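Local coordinates for protein leucyl aminopeptidase (Trypanosoma brucei brucei, PDB 5NTD) that probably removes leucine and other amino-terminal residues from peptides as an M17 aminopeptidase, here with manganese and the inhibitor bestatin bound, at residues 13-16 / 17-20; 122-125 / 126-130; 476-479 / 480-484. All coordinates share one frame; numbering follows the deposited sequence.

All three contacts are local, made between side chains about one helical turn apart, and they follow one another along the chain without touching. Contact 1 lies in the amino-terminal helix 6-20, contact 2 in helix 120-131 on the mixed sheet of the N-terminal region, and contact 3 at the end of helix 471-480 in the catalytic domain. Centres of contacts 1 and 2 are 29 Å apart; those of contacts 2 and 3, on opposite sides of the chain's centre, are 40 Å apart. In contact 3 the Ile-479 side chain is about 11 Å from bestatin and from manganese, and Ile-479 and Phe-478 pack on Leu-402 and Arg-375 of the bicarbonate pocket.

Contact 1: residues 13-16 / 17-20; sequences SAFV and QSCV
Phe-15 and Cys-19, one turn apart on helix 6-20, meet ring to sulfur. From CB the phenylalanine turns its CG anti to the backbone N (chi1 172°), which swings the ring out to meet Cys-19 SG. Phe-15 CD1 passes Ser-18 OG at 3.7 Å. Further out, Phe-15 CE1 lies 3.7 Å from Cys-19 SG. Phe-15 CZ, at the tip, comes nearest, 3.4 Å from Cys-19 SG. The sulfur thus sits over one face of the ring, displaced toward its rim and 26° off the normal: a Cys sulfur-aromatic contact. A small, polarisable thiol suits this place, since it can rest on part of one ring face while also packing against Leu-208 and Leu-212 of helix 196-214.

The backbone is alpha-helical, and the i to i+4 spacing that produces these pairs also bonds Val-20 N to Val-16 O. Ser-18 adds a side-chain bond to this ladder. Its OG, held between the backbone N and the carbonyl carbon (chi1 77°), folds back to donate to Phe-15 O at 2.6 Å, somewhat tilted from the carbonyl plane. Cys-19 N reaches Phe-15 O at 3.1 Å, so two donors grip this oxygen, while Arg-211 bonds to the serine hydroxyl from helix 196-214. On another side of the helix Val-16 CG1 and Val-20 CG2 lie side by side, 4.1 Å apart, and Val-16 also packs on Ile-228 of helix 222-236.

Contact 2: residues 122-125 / 126-130; sequences VVTA and LVTAA
Thr-128 sets OG1 anti to its carbonyl carbon (chi1 -68°), and the hydroxyl thereby leans back over the preceding turn of helix 120-131 to Thr-124. There OG1 of Thr-128 donates to Thr-124 O at 2.9 Å from above the carbonyl plane, 42° out of it. That oxygen also takes the amide hydrogen of Thr-128 in the ordinary helical bond, likewise 2.9 Å from Thr-128 N to Thr-124 O, so one residue supplies both of these donors. The two threonines run side by side, with CG2 of Thr-124 4.1 Å from OG1 of Thr-128.

Opposite Val-122, Leu-126 uses a similar lean for an apolar purpose, its CG at chi1 -64°. Leu-126 CG comes within 3.2 Å of Val-122 O, and Leu-126 CD1 lies 3.7 Å from Val-122 CG1, the two side chains crossing obliquely. Val-123 CG1 and Val-127 CG2 meet more loosely, at 4.4 Å. Branched aliphatic residues suit positions 123 and 126 because both pack on Val-107 of strand 99-107, and Leu-126 also reaches Val-50 of strand 46-52. Val-127 lies instead against Cys-160.

The threonines face helix 150-158 and the loop after it, where both also pack on Cys-160. Thr-124 OG1 has two carbonyl oxygens to share its one hydrogen between, Pro-120 O in its own helix and Ala-156 O of helix 150-158. Thr-128 OG1, already a donor to Thr-124 O, accepts from Gly-161 N just beyond that helix. The chemistry is therefore two-sided: hydrocarbon packing seats the helix on the sheet, and hydroxyls bond it to neighbouring backbone.

Contact 3: residues 476-479 / 480-484; sequences GYFI and TTHLS
Thr-480 N bonds to Gly-476 O, i to i+4, and His-482 N to Ile-479 O, i to i+3, as helix 471-480 gives way to a type I beta turn from Thr-480 to Leu-483, closed by Leu-483 N to Thr-480 O at 3.1 Å. Two threonine hydroxyls fold back onto the last turn. Thr-480 OG1 donates to Tyr-477 O at 2.6 Å, in the carbonyl plane and on a lone pair, and Thr-481 OG1 donates to Phe-478 O at 2.7 Å, again in plane. Both hydroxyls stand between the backbone N and the carbonyl carbon (chi1 67° and 69°), a rotamer that brings OG1 within range of the carbonyl three residues earlier. Threonine suits position 481, since its methyl packs while its hydroxyl bonds: CG2 of Thr-481 lies over one face of the tyrosine ring, 3.5 Å from Tyr-477 CZ, the two side chains crossing at about a right angle.

Phe-478 and His-482 form an oblique aromatic pair, their planes at 54°. The imidazole presents His-482 NE2 over one face of the phenyl ring, 3.6 Å from Phe-478 CZ, while His-482 CD2 lies 3.2 Å from Phe-478 O. ND1 is hydrogen-bonded with Ser-361 OG, which would steady the imidazole.

Around this helix end, Ile-479 packs on Leu-378 and Val-382 of helix 374-387 and on His-493 of strand 490-495, and Thr-480 and Leu-483 touch His-491 of that strand. Met-460 of strand 460-461 meets Phe-478, Thr-481 and His-482, and Phe-478 also touches Arg-375 of helix 374-387.

Contact 1: residues 13-16 / 17-20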
loop_
_atom_site.group_PDB
_atom_site.type_symbol
_atom_site.label_atom_id
_atom_site.label_comp_id
_atom_site.label_asym_id
_atom_site.label_seq_id
_atom_site.Cartn_x
_atom_site.Cartn_y
_atom_site.Cartn_z
ATOM N N SER G 13 -13.207 -19.731 -34.593
ATOM C CA SER G 13 -14.237 -20.604 -35.193
ATOM C C SER G 13 -14.098 -22.030 -34.725
ATOM O O SER G 13 -15.083 -22.683 -34.392
ATOM C CB SER G 13 -14.152 -20.626 -36.703
ATOM O OG SER G 13 -14.703 -19.424 -37.195
ATOM N N ALA G 14 -12.870 -22.522 -34.742
ATOM C CA ALA G 14 -12.635 -23.916 -34.331
ATOM C C ALA G 14 -13.016 -24.098 -32.860
ATOM O O ALA G 14 -13.583 -25.092 -32.455
ATOM C CB ALA G 14 -11.203 -24.294 -34.569
ATOM N N PHE G 15 -12.757 -23.075 -32.071
ATOM C CA PHE G 15 -13.040 -23.143 -30.620
ATOM C C PHE G 15 -14.532 -23.129 -30.410
ATOM O O PHE G 15 -15.058 -23.856 -29.577
ATOM C CB PHE G 15 -12.367 -21.991 -29.820
ATOM C CG PHE G 15 -12.817 -21.944 -28.386
ATOM C CD1 PHE G 15 -12.381 -22.910 -27.492
ATOM C CD2 PHE G 15 -13.711 -20.984 -27.957
ATOM C CE1 PHE G 15 -12.808 -22.905 -26.178
ATOM C CE2 PHE G 15 -14.145 -20.958 -26.638
ATOM C CZ PHE G 15 -13.691 -21.936 -25.745
ATOM N N VAL G 16 -15.209 -22.267 -31.160
ATOM C CA VAL G 16 -16.693 -22.224 -31.114
ATOM C C VAL G 16 -17.237 -23.639 -31.361
ATOM O O VAL G 16 -18.055 -24.169 -30.600
ATOM C CB VAL G 16 -17.294 -21.246 -32.151
ATOM C CG1 VAL G 16 -18.802 -21.464 -32.337
ATOM C CG2 VAL G 16 -17.047 -19.823 -31.673
ATOM N N GLN G 17 -16.744 -24.224 -32.427
ATOM C CA GLN G 17 -17.198 -25.548 -32.849
ATOM C C GLN G 17 -16.929 -26.589 -31.763
ATOM O O GLN G 17 -17.788 -27.421 -31.471
ATOM C CB GLN G 17 -16.559 -25.955 -34.181
ATOM C CG GLN G 17 -17.199 -27.222 -34.772
ATOM C CD GLN G 17 -16.464 -27.777 -35.983
ATOM O OE1 GLN G 17 -15.237 -27.687 -36.102
ATOM N NE2 GLN G 17 -17.224 -28.334 -36.915
ATOM N N SER G 18 -15.750 -26.510 -31.142
ATOM C CA SER G 18 -15.387 -27.453 -30.049
ATOM C C SER G 18 -16.412 -27.378 -28.902
ATOM O O SER G 18 -16.677 -28.353 -28.225
ATOM C CB SER G 18 -13.985 -27.154 -29.488
ATOM O OG SER G 18 -14.009 -26.010 -28.609
ATOM N N CYS G 19 -16.942 -26.186 -28.664
ATOM C CA CYS G 19 -17.907 -25.991 -27.575
ATOM C C CYS G 19 -19.306 -26.445 -28.002
ATOM O O CYS G 19 -20.022 -27.124 -27.236
ATOM C CB CYS G 19 -17.939 -24.535 -27.086
ATOM S SG CYS G 19 -16.370 -24.028 -26.325
ATOM N N VAL G 20 -19.700 -26.052 -29.204
ATOM C CA VAL G 20 -21.061 -26.437 -29.734
ATOM C C VAL G 20 -21.223 -27.960 -29.839
ATOM O O VAL G 20 -22.274 -28.505 -29.560
ATOM C CB VAL G 20 -21.323 -25.792 -31.085
ATOM C CG1 VAL G 20 -22.596 -26.328 -31.717
ATOM C CG2 VAL G 20 -21.422 -24.278 -30.920
#

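Contact 2: residues 122-125 / 126-130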
loop_
_atom_site.group_PDB
_atom_site.type_symbol
_atom_site.label_atom_id
_atom_site.label_comp_id
_atom_site.label_asym_id
_atom_site.label_seq_id
_atom_site.Cartn_x
_atom_site.Cartn_y
_atom_site.Cartn_z
ATOM N N VAL G 122 -15.537 -34.670 -1.919
ATOM C CA VAL G 122 -14.439 -35.640 -1.716
ATOM C C VAL G 122 -14.389 -36.679 -2.837
ATOM O O VAL G 122 -13.333 -37.072 -3.285
ATOM C CB VAL G 122 -14.511 -36.313 -0.361
ATOM C CG1 VAL G 122 -13.398 -37.337 -0.212
ATOM C CG2 VAL G 122 -14.387 -35.265 0.745
ATOM N N VAL G 123 -15.556 -37.079 -3.305
ATOM C CA VAL G 123 -15.627 -38.009 -4.442
ATOM C C VAL G 123 -14.796 -37.457 -5.608
ATOM O O VAL G 123 -13.963 -38.146 -6.172
ATOM C CB VAL G 123 -17.089 -38.282 -4.919
ATOM C CG1 VAL G 123 -17.125 -39.086 -6.206
ATOM C CG2 VAL G 123 -17.856 -39.032 -3.837
ATOM N N THR G 124 -15.044 -36.203 -5.936
ATOM C CA THR G 124 -14.291 -35.515 -7.003
ATOM C C THR G 124 -12.769 -35.586 -6.757
ATOM O O THR G 124 -12.005 -35.978 -7.616
ATOM C CB THR G 124 -14.721 -34.048 -7.155
ATOM O OG1 THR G 124 -16.083 -34.020 -7.596
ATOM C CG2 THR G 124 -13.853 -33.327 -8.178
ATOM N N ALA G 125 -12.377 -35.233 -5.559
ATOM C CA ALA G 125 -10.930 -35.195 -5.206
ATOM C C ALA G 125 -10.287 -36.595 -5.281
ATOM O O ALA G 125 -9.206 -36.787 -5.793
ATOM C CB ALA G 125 -10.734 -34.601 -3.824
ATOM N N LEU G 126 -11.003 -37.592 -4.769
ATOM C CA LEU G 126 -10.525 -38.995 -4.812
ATOM C C LEU G 126 -10.328 -39.502 -6.248
ATOM O O LEU G 126 -9.306 -40.090 -6.593
ATOM C CB LEU G 126 -11.475 -39.919 -4.107
ATOM C CG LEU G 126 -11.607 -39.654 -2.617
ATOM C CD1 LEU G 126 -12.749 -40.476 -2.075
ATOM C CD2 LEU G 126 -10.318 -39.996 -1.874
ATOM N N VAL G 127 -11.300 -39.264 -7.081
ATOM C CA VAL G 127 -11.227 -39.770 -8.448
ATOM C C VAL G 127 -10.114 -39.001 -9.183
ATOM O O VAL G 127 -9.376 -39.554 -10.014
ATOM C CB VAL G 127 -12.571 -39.704 -9.180
ATOM C CG1 VAL G 127 -12.445 -40.239 -10.600
ATOM C CG2 VAL G 127 -13.593 -40.542 -8.444
ATOM N N THR G 128 -10.032 -37.708 -8.912
ATOM C CA THR G 128 -8.975 -36.851 -9.546
ATOM C C THR G 128 -7.592 -37.442 -9.220
ATOM O O THR G 128 -6.782 -37.642 -10.096
ATOM C CB THR G 128 -9.059 -35.402 -9.073
ATOM O OG1 THR G 128 -10.261 -34.826 -9.591
ATOM C CG2 THR G 128 -7.862 -34.598 -9.554
ATOM N N ALA G 129 -7.386 -37.725 -7.955
ATOM C CA ALA G 129 -6.139 -38.313 -7.505
ATOM C C ALA G 129 -5.886 -39.678 -8.194
ATOM O O ALA G 129 -4.791 -39.973 -8.666
ATOM C CB ALA G 129 -6.140 -38.486 -5.991
ATOM N N ALA G 130 -6.909 -40.522 -8.204
ATOM C CA ALA G 130 -6.797 -41.880 -8.781
ATOM C C ALA G 130 -6.449 -41.827 -10.257
ATOM O O ALA G 130 -5.651 -42.608 -10.743
ATOM C CB ALA G 130 -8.077 -42.666 -8.585
#

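Contact 3: residues 476-479 / 480-484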
loop_
_atom_site.group_PDB
_atom_site.type_symbol
_atom_site.label_atom_id
_atom_site.label_comp_id
_atom_site.label_asym_id
_atom_site.label_seq_id
_atom_site.Cartn_x
_atom_site.Cartn_y
_atom_site.Cartn_z
ATOM N N GLY G 476 -26.768 -7.547 -4.273
ATOM C CA GLY G 476 -28.053 -8.156 -4.637
ATOM C C GLY G 476 -29.149 -7.119 -4.645
ATOM O O GLY G 476 -29.924 -7.008 -5.593
ATOM N N TYR G 477 -29.174 -6.315 -3.602
ATOM C CA TYR G 477 -30.192 -5.256 -3.485
ATOM C C TYR G 477 -30.184 -4.380 -4.728
ATOM O O TYR G 477 -31.216 -4.038 -5.277
ATOM C CB TYR G 477 -30.001 -4.399 -2.226
ATOM C CG TYR G 477 -30.843 -3.149 -2.290
ATOM C CD1 TYR G 477 -32.204 -3.186 -1.997
ATOM C CD2 TYR G 477 -30.306 -1.941 -2.734
ATOM C CE1 TYR G 477 -32.999 -2.059 -2.100
ATOM C CE2 TYR G 477 -31.095 -0.806 -2.841
ATOM C CZ TYR G 477 -32.436 -0.877 -2.525
ATOM O OH TYR G 477 -33.223 0.234 -2.662
ATOM N N PHE G 478 -28.989 -3.976 -5.148
ATOM C CA PHE G 478 -28.833 -3.096 -6.312
ATOM C C PHE G 478 -29.609 -3.670 -7.506
ATOM O O PHE G 478 -30.344 -2.978 -8.204
ATOM C CB PHE G 478 -27.368 -2.910 -6.706
ATOM C CG PHE G 478 -27.187 -2.084 -7.940
ATOM C CD1 PHE G 478 -27.307 -2.649 -9.198
ATOM C CD2 PHE G 478 -26.923 -0.722 -7.849
ATOM C CE1 PHE G 478 -27.158 -1.876 -10.342
ATOM C CE2 PHE G 478 -26.777 0.059 -8.993
ATOM C CZ PHE G 478 -26.887 -0.513 -10.235
ATOM N N ILE G 479 -29.379 -4.940 -7.728
ATOM C CA ILE G 479 -29.994 -5.663 -8.860
ATOM C C ILE G 479 -31.532 -5.595 -8.759
ATOM O O ILE G 479 -32.193 -5.328 -9.738
ATOM C CB ILE G 479 -29.546 -7.123 -8.901
ATOM C CG1 ILE G 479 -28.047 -7.203 -9.163
ATOM C CG2 ILE G 479 -30.306 -7.861 -9.990
ATOM C CD1 ILE G 479 -27.440 -8.558 -8.827
ATOM N N THR G 480 -32.058 -5.749 -7.547
ATOM C CA THR G 480 -33.515 -5.748 -7.325
ATOM C C THR G 480 -34.177 -4.417 -7.690
ATOM O O THR G 480 -35.312 -4.403 -8.134
ATOM C CB THR G 480 -33.948 -6.138 -5.900
ATOM O OG1 THR G 480 -33.533 -5.157 -4.957
ATOM C CG2 THR G 480 -33.356 -7.469 -5.537
ATOM N N THR G 481 -33.447 -3.317 -7.544
ATOM C CA THR G 481 -34.002 -1.993 -7.858
ATOM C C THR G 481 -34.349 -1.867 -9.347
ATOM O O THR G 481 -35.087 -0.972 -9.726
ATOM C CB THR G 481 -33.074 -0.823 -7.490
ATOM O OG1 THR G 481 -31.919 -0.818 -8.348
ATOM C CG2 THR G 481 -32.660 -0.891 -6.016
ATOM N N HIS G 482 -33.806 -2.756 -10.155
ATOM C CA HIS G 482 -34.065 -2.745 -11.611
ATOM C C HIS G 482 -35.041 -3.826 -12.112
ATOM O O HIS G 482 -35.231 -4.016 -13.300
ATOM C CB HIS G 482 -32.757 -2.811 -12.342
ATOM C CG HIS G 482 -31.857 -1.699 -11.947
ATOM N ND1 HIS G 482 -32.115 -0.379 -12.277
ATOM C CD2 HIS G 482 -30.768 -1.686 -11.148
ATOM C CE1 HIS G 482 -31.190 0.388 -11.740
ATOM N NE2 HIS G 482 -30.355 -0.378 -11.057
ATOM N N LEU G 483 -35.667 -4.516 -11.176
ATOM C CA LEU G 483 -36.774 -5.437 -11.501
ATOM C C LEU G 483 -37.952 -4.604 -11.967
ATOM O O LEU G 483 -38.212 -3.527 -11.431
ATOM C CB LEU G 483 -37.203 -6.264 -10.291
ATOM C CG LEU G 483 -36.174 -7.317 -9.845
ATOM C CD1 LEU G 483 -36.463 -7.825 -8.464
ATOM C CD2 LEU G 483 -36.121 -8.462 -10.850
ATOM N N SER G 484 -38.634 -5.082 -12.993
ATOM C CA SER G 484 -39.864 -4.398 -13.470
ATOM C C SER G 484 -40.935 -4.392 -12.393
ATOM O O SER G 484 -41.057 -5.361 -11.661
ATOM C CB SER G 484 -40.424 -5.092 -14.700
ATOM O OG SER G 484 -41.631 -4.464 -15.138
#